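Local coordinates for BLUF domain-containing protein (Acinetobacter baumannii, PDB 6W6Z), which is a blue-light photoreceptor that senses light through a bound flavin and takes part in regulating biofilm formation and iron uptake, at the flavin mononucleotide site. Coordinates in Å, arbitrary orientation; residue numbers count along the deposited sequence, not the author numbering.

The flavin mononucleotide site. Residues 7, 25, 28-29, 32-33, 42, 49, 51, 53, 63, 66-67, 70, 72-73, 94. With FMN (flavin mononucleotide), chain B.
This is the flavin pocket of a BLUF domain, with the isoalloxazine slotted between helices 18-36 and 57-67 and its N5/O4 edge turned to the strands. Apolar groups sandwich the rings. Ile25 CG2 lies over the dimethylbenzene ring and Ala29 CA over the pyrimidine; across the flavin, Ile67 CG1 covers the middle ring and Leu63 CD1 the pyrimidine. At the far end the methyl C7M points at the centre of the Phe49 face, 3.8 Å from its centroid, while C8M sits over the face of His73, whose turn is fixed by NE2 bonding Ile67 O (2.7 Å) in the imidazole plane but above the carbonyl plane.

Polar contacts read the edge. Asn33 pairs doubly with the pyrimidine: OD1 accepts almost straight from N3 (2.9 Å, 174°), N3 lying above the Asn33 carbonyl plane, and ND2 gives to O4. Gln51, the conserved BLUF glutamine, runs extended with CG anti to the backbone N (chi1 -168°). As modelled, its NE2 donates to N5 at 3.0 Å, nearly in the amide plane, with a weaker bond to O4, and Tyr7 OH donates to Gln51 OE1 (2.8 Å). This Tyr-Gln-flavin relay is what light rearranges in BLUF proteins.

Charged groups hold the ribityl chain. Arg72 grips Asp70 side-on through NE and NH2 and Glu28 end-on through NH1 and NH2, with Ile25 CG1 over its guanidinium. The carboxylates so oriented accept the ribityl hydroxyls: O2' gives to the anti lone pair of Asp70 OD2 (2.6 Å), and O3' reaches both that oxygen and Glu28 OE1 (2.7 Å) with one hydrogen to give. Lys66, bent at chi3 and chi4, brings NZ to O4' (2.7 Å) and forms a looser salt bridge to phosphate O2P.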
loop_
_atom_site.group_PDB
_atom_site.type_symbol
_atom_site.label_atom_id
_atom_site.label_comp_id
_atom_site.label_asym_id
_atom_site.label_seq_id
_atom_site.Cartn_x
_atom_site.Cartn_y
_atom_site.Cartn_z
ATOM N N TYR A 7 5.736 -4.145 -2.021
ATOM C CA TYR A 7 5.524 -5.486 -1.457
ATOM C C TYR A 7 4.042 -5.793 -1.491
ATOM O O TYR A 7 3.170 -4.915 -1.606
ATOM C CB TYR A 7 6.141 -5.584 -0.055
ATOM C CG TYR A 7 5.279 -4.907 0.973
ATOM C CD1 TYR A 7 4.228 -5.590 1.569
ATOM C CD2 TYR A 7 5.439 -3.558 1.259
ATOM C CE1 TYR A 7 3.379 -4.949 2.462
ATOM C CE2 TYR A 7 4.609 -2.919 2.175
ATOM C CZ TYR A 7 3.566 -3.616 2.762
ATOM O OH TYR A 7 2.708 -2.976 3.605
ATOM N N ILE A 25 -4.716 1.783 9.984
ATOM C CA ILE A 25 -3.497 1.747 9.119
ATOM C C ILE A 25 -3.322 3.099 8.403
ATOM O O ILE A 25 -2.226 3.657 8.423
ATOM C CB ILE A 25 -3.588 0.569 8.145
ATOM C CG1 ILE A 25 -3.489 -0.775 8.885
ATOM C CG2 ILE A 25 -2.544 0.697 7.054
ATOM C CD1 ILE A 25 -3.871 -1.967 8.036
ATOM N N GLU A 28 -2.377 5.986 10.816
ATOM C CA GLU A 28 -0.948 5.855 11.243
ATOM C C GLU A 28 -0.030 6.232 10.071
ATOM O O GLU A 28 0.905 7.053 10.270
ATOM C CB GLU A 28 -0.636 4.438 11.706
ATOM C CG GLU A 28 -1.377 4.017 12.966
ATOM C CD GLU A 28 -1.366 2.513 13.176
ATOM O OE1 GLU A 28 -0.377 1.893 12.761
ATOM O OE2 GLU A 28 -2.353 1.950 13.717
ATOM N N ALA A 29 -0.268 5.639 8.901
ATOM C CA ALA A 29 0.598 5.813 7.703
ATOM C C ALA A 29 0.673 7.303 7.350
ATOM O O ALA A 29 1.750 7.853 7.151
ATOM C CB ALA A 29 0.063 5.021 6.532
ATOM N N PHE A 32 2.720 9.394 10.045
ATOM C CA PHE A 32 4.170 9.028 10.108
ATOM C C PHE A 32 4.847 9.439 8.798
ATOM O O PHE A 32 5.970 9.981 8.818
ATOM C CB PHE A 32 4.410 7.540 10.410
ATOM N N ASN A 33 4.184 9.172 7.671
ATOM C CA ASN A 33 4.791 9.357 6.328
ATOM C C ASN A 33 5.005 10.853 6.079
ATOM O O ASN A 33 6.062 11.215 5.549
ATOM C CB ASN A 33 3.916 8.726 5.257
ATOM C CG ASN A 33 4.013 7.219 5.330
ATOM O OD1 ASN A 33 4.667 6.674 6.225
ATOM N ND2 ASN A 33 3.375 6.539 4.404
ATOM N N LEU A 42 -1.462 2.380 -0.994
ATOM C CA LEU A 42 -1.895 1.123 -0.339
ATOM C C LEU A 42 -3.105 0.681 -1.116
ATOM O O LEU A 42 -4.045 1.456 -1.178
ATOM C CB LEU A 42 -2.228 1.342 1.139
ATOM C CG LEU A 42 -2.575 0.064 1.909
ATOM C CD1 LEU A 42 -1.383 -0.891 1.941
ATOM C CD2 LEU A 42 -3.049 0.363 3.318
ATOM N N PHE A 49 -2.987 -7.030 0.664
ATOM C CA PHE A 49 -2.476 -5.661 0.420
ATOM C C PHE A 49 -1.398 -5.662 -0.654
ATOM O O PHE A 49 -0.627 -6.591 -0.840
ATOM C CB PHE A 49 -1.881 -5.091 1.699
ATOM C CG PHE A 49 -2.820 -4.915 2.845
ATOM C CD1 PHE A 49 -3.692 -3.818 2.887
ATOM C CD2 PHE A 49 -2.798 -5.794 3.925
ATOM C CE1 PHE A 49 -4.502 -3.612 3.990
ATOM C CE2 PHE A 49 -3.654 -5.602 5.002
ATOM C CZ PHE A 49 -4.494 -4.497 5.040
ATOM N N GLN A 51 1.553 -2.536 -1.300
ATOM C CA GLN A 51 1.952 -1.172 -0.934
ATOM C C GLN A 51 3.193 -0.768 -1.705
ATOM O O GLN A 51 4.120 -1.588 -1.894
ATOM C CB GLN A 51 2.154 -1.039 0.569
ATOM C CG GLN A 51 2.286 0.404 0.994
ATOM C CD GLN A 51 2.376 0.584 2.487
ATOM O OE1 GLN A 51 2.990 -0.227 3.187
ATOM N NE2 GLN A 51 1.719 1.628 2.989
ATOM N N LEU A 53 6.089 2.334 -1.225
ATOM C CA LEU A 53 6.658 3.419 -0.403
ATOM C C LEU A 53 7.700 4.161 -1.238
ATOM O O LEU A 53 8.555 3.481 -1.853
ATOM C CB LEU A 53 7.309 2.829 0.850
ATOM C CG LEU A 53 6.414 1.942 1.730
ATOM C CD1 LEU A 53 7.237 1.265 2.812
ATOM C CD2 LEU A 53 5.295 2.766 2.337
ATOM N N LEU A 63 11.138 1.904 7.726
ATOM C CA LEU A 63 9.653 1.834 7.770
ATOM C C LEU A 63 9.233 0.430 7.344
ATOM O O LEU A 63 8.473 -0.177 8.069
ATOM C CB LEU A 63 9.012 2.896 6.880
ATOM C CG LEU A 63 7.506 2.754 6.673
ATOM C CD1 LEU A 63 6.760 2.763 8.002
ATOM C CD2 LEU A 63 6.955 3.852 5.796
ATOM N N LYS A 66 9.602 -2.157 10.113
ATOM C CA LYS A 66 8.483 -1.960 11.064
ATOM C C LYS A 66 7.201 -2.582 10.508
ATOM O O LYS A 66 6.553 -3.326 11.251
ATOM C CB LYS A 66 8.276 -0.475 11.379
ATOM C CG LYS A 66 9.474 0.177 12.055
ATOM C CD LYS A 66 9.218 1.465 12.867
ATOM C CE LYS A 66 8.111 2.356 12.347
ATOM N NZ LYS A 66 6.793 1.946 12.886
ATOM N N ILE A 67 6.879 -2.337 9.241
ATOM C CA ILE A 67 5.608 -2.831 8.636
ATOM C C ILE A 67 5.654 -4.359 8.636
ATOM O O ILE A 67 4.575 -5.019 8.853
ATOM C CB ILE A 67 5.391 -2.262 7.223
ATOM C CG1 ILE A 67 5.092 -0.763 7.246
ATOM C CG2 ILE A 67 4.327 -3.052 6.489
ATOM C CD1 ILE A 67 5.231 -0.083 5.870
ATOM N N ASP A 70 3.971 -5.911 11.603
ATOM C CA ASP A 70 2.609 -5.445 11.965
ATOM C C ASP A 70 1.711 -6.680 12.115
ATOM O O ASP A 70 1.717 -7.493 11.183
ATOM C CB ASP A 70 2.097 -4.421 10.959
ATOM C CG ASP A 70 0.880 -3.656 11.437
ATOM O OD1 ASP A 70 -0.178 -4.302 11.667
ATOM O OD2 ASP A 70 0.996 -2.427 11.551
ATOM N N ARG A 72 -1.378 -6.935 11.680
ATOM C CA ARG A 72 -2.587 -6.825 10.787
ATOM C C ARG A 72 -2.374 -7.507 9.432
ATOM O O ARG A 72 -3.365 -7.672 8.623
ATOM C CB ARG A 72 -2.978 -5.353 10.687
ATOM C CG ARG A 72 -3.575 -4.851 11.991
ATOM C CD ARG A 72 -3.707 -3.367 12.117
ATOM N NE ARG A 72 -2.424 -2.691 12.163
ATOM C CZ ARG A 72 -2.310 -1.394 12.359
ATOM N NH1 ARG A 72 -3.405 -0.674 12.567
ATOM N NH2 ARG A 72 -1.125 -0.812 12.363
ATOM N N HIS A 73 -1.164 -7.941 9.126
ATOM C CA HIS A 73 -0.880 -8.706 7.889
ATOM C C HIS A 73 0.271 -9.687 8.148
ATOM O O HIS A 73 0.860 -9.609 9.266
ATOM C CB HIS A 73 -0.638 -7.758 6.709
ATOM C CG HIS A 73 0.625 -6.970 6.808
ATOM N ND1 HIS A 73 1.118 -6.284 5.740
ATOM C CD2 HIS A 73 1.476 -6.740 7.839
ATOM C CE1 HIS A 73 2.243 -5.676 6.091
ATOM N NE2 HIS A 73 2.488 -5.918 7.383
ATOM N N MET A 94 -0.083 8.687 1.996
ATOM C CA MET A 94 -0.458 7.287 1.652
ATOM C C MET A 94 -1.823 7.259 0.974
ATOM O O MET A 94 -2.844 7.326 1.684
ATOM C CB MET A 94 -0.516 6.405 2.895
ATOM C CG MET A 94 -0.688 4.932 2.552
ATOM S SD MET A 94 0.410 4.272 1.255
ATOM C CE MET A 94 1.998 4.766 1.924
HETATM N N1 FMN B . 2.904 2.865 8.980
HETATM C C2 FMN B . 3.434 3.987 8.463
HETATM O O2 FMN B . 3.992 4.798 9.268
HETATM N N3 FMN B . 3.503 4.197 7.131
HETATM C C4 FMN B . 2.980 3.348 6.233
HETATM O O4 FMN B . 3.007 3.552 5.022
HETATM C C4A FMN B . 2.332 2.140 6.727
HETATM N N5 FMN B . 1.771 1.250 5.934
HETATM C C5A FMN B . 1.255 0.123 6.486
HETATM C C6 FMN B . 0.668 -0.788 5.638
HETATM C C7 FMN B . 0.153 -1.974 6.132
HETATM C C7M FMN B . -0.485 -2.914 5.156
HETATM C C8 FMN B . 0.072 -2.223 7.582
HETATM C C8M FMN B . -0.560 -3.520 8.064
HETATM C C9 FMN B . 0.668 -1.303 8.429
HETATM C C9A FMN B . 1.214 -0.129 7.923
HETATM N N10 FMN B . 1.759 0.845 8.751
HETATM C C10 FMN B . 2.339 1.957 8.174
HETATM C "C1'" FMN B . 1.771 0.733 10.248
HETATM C "C2'" FMN B . 3.047 0.227 10.882
HETATM O "O2'" FMN B . 3.133 -1.191 10.668
HETATM C "C3'" FMN B . 2.972 0.532 12.401
HETATM O "O3'" FMN B . 1.702 0.166 12.952
HETATM C "C4'" FMN B . 3.095 2.007 12.727
HETATM O "O4'" FMN B . 4.296 2.539 12.122
HETATM C "C5'" FMN B . 3.186 2.221 14.259
HETATM O "O5'" FMN B . 4.349 1.609 14.856
HETATM P P FMN B . 4.738 1.758 16.450
HETATM O O1P FMN B . 4.108 0.525 17.072
HETATM O O2P FMN B . 6.255 1.766 16.396
HETATM O O3P FMN B . 4.118 3.048 16.957
#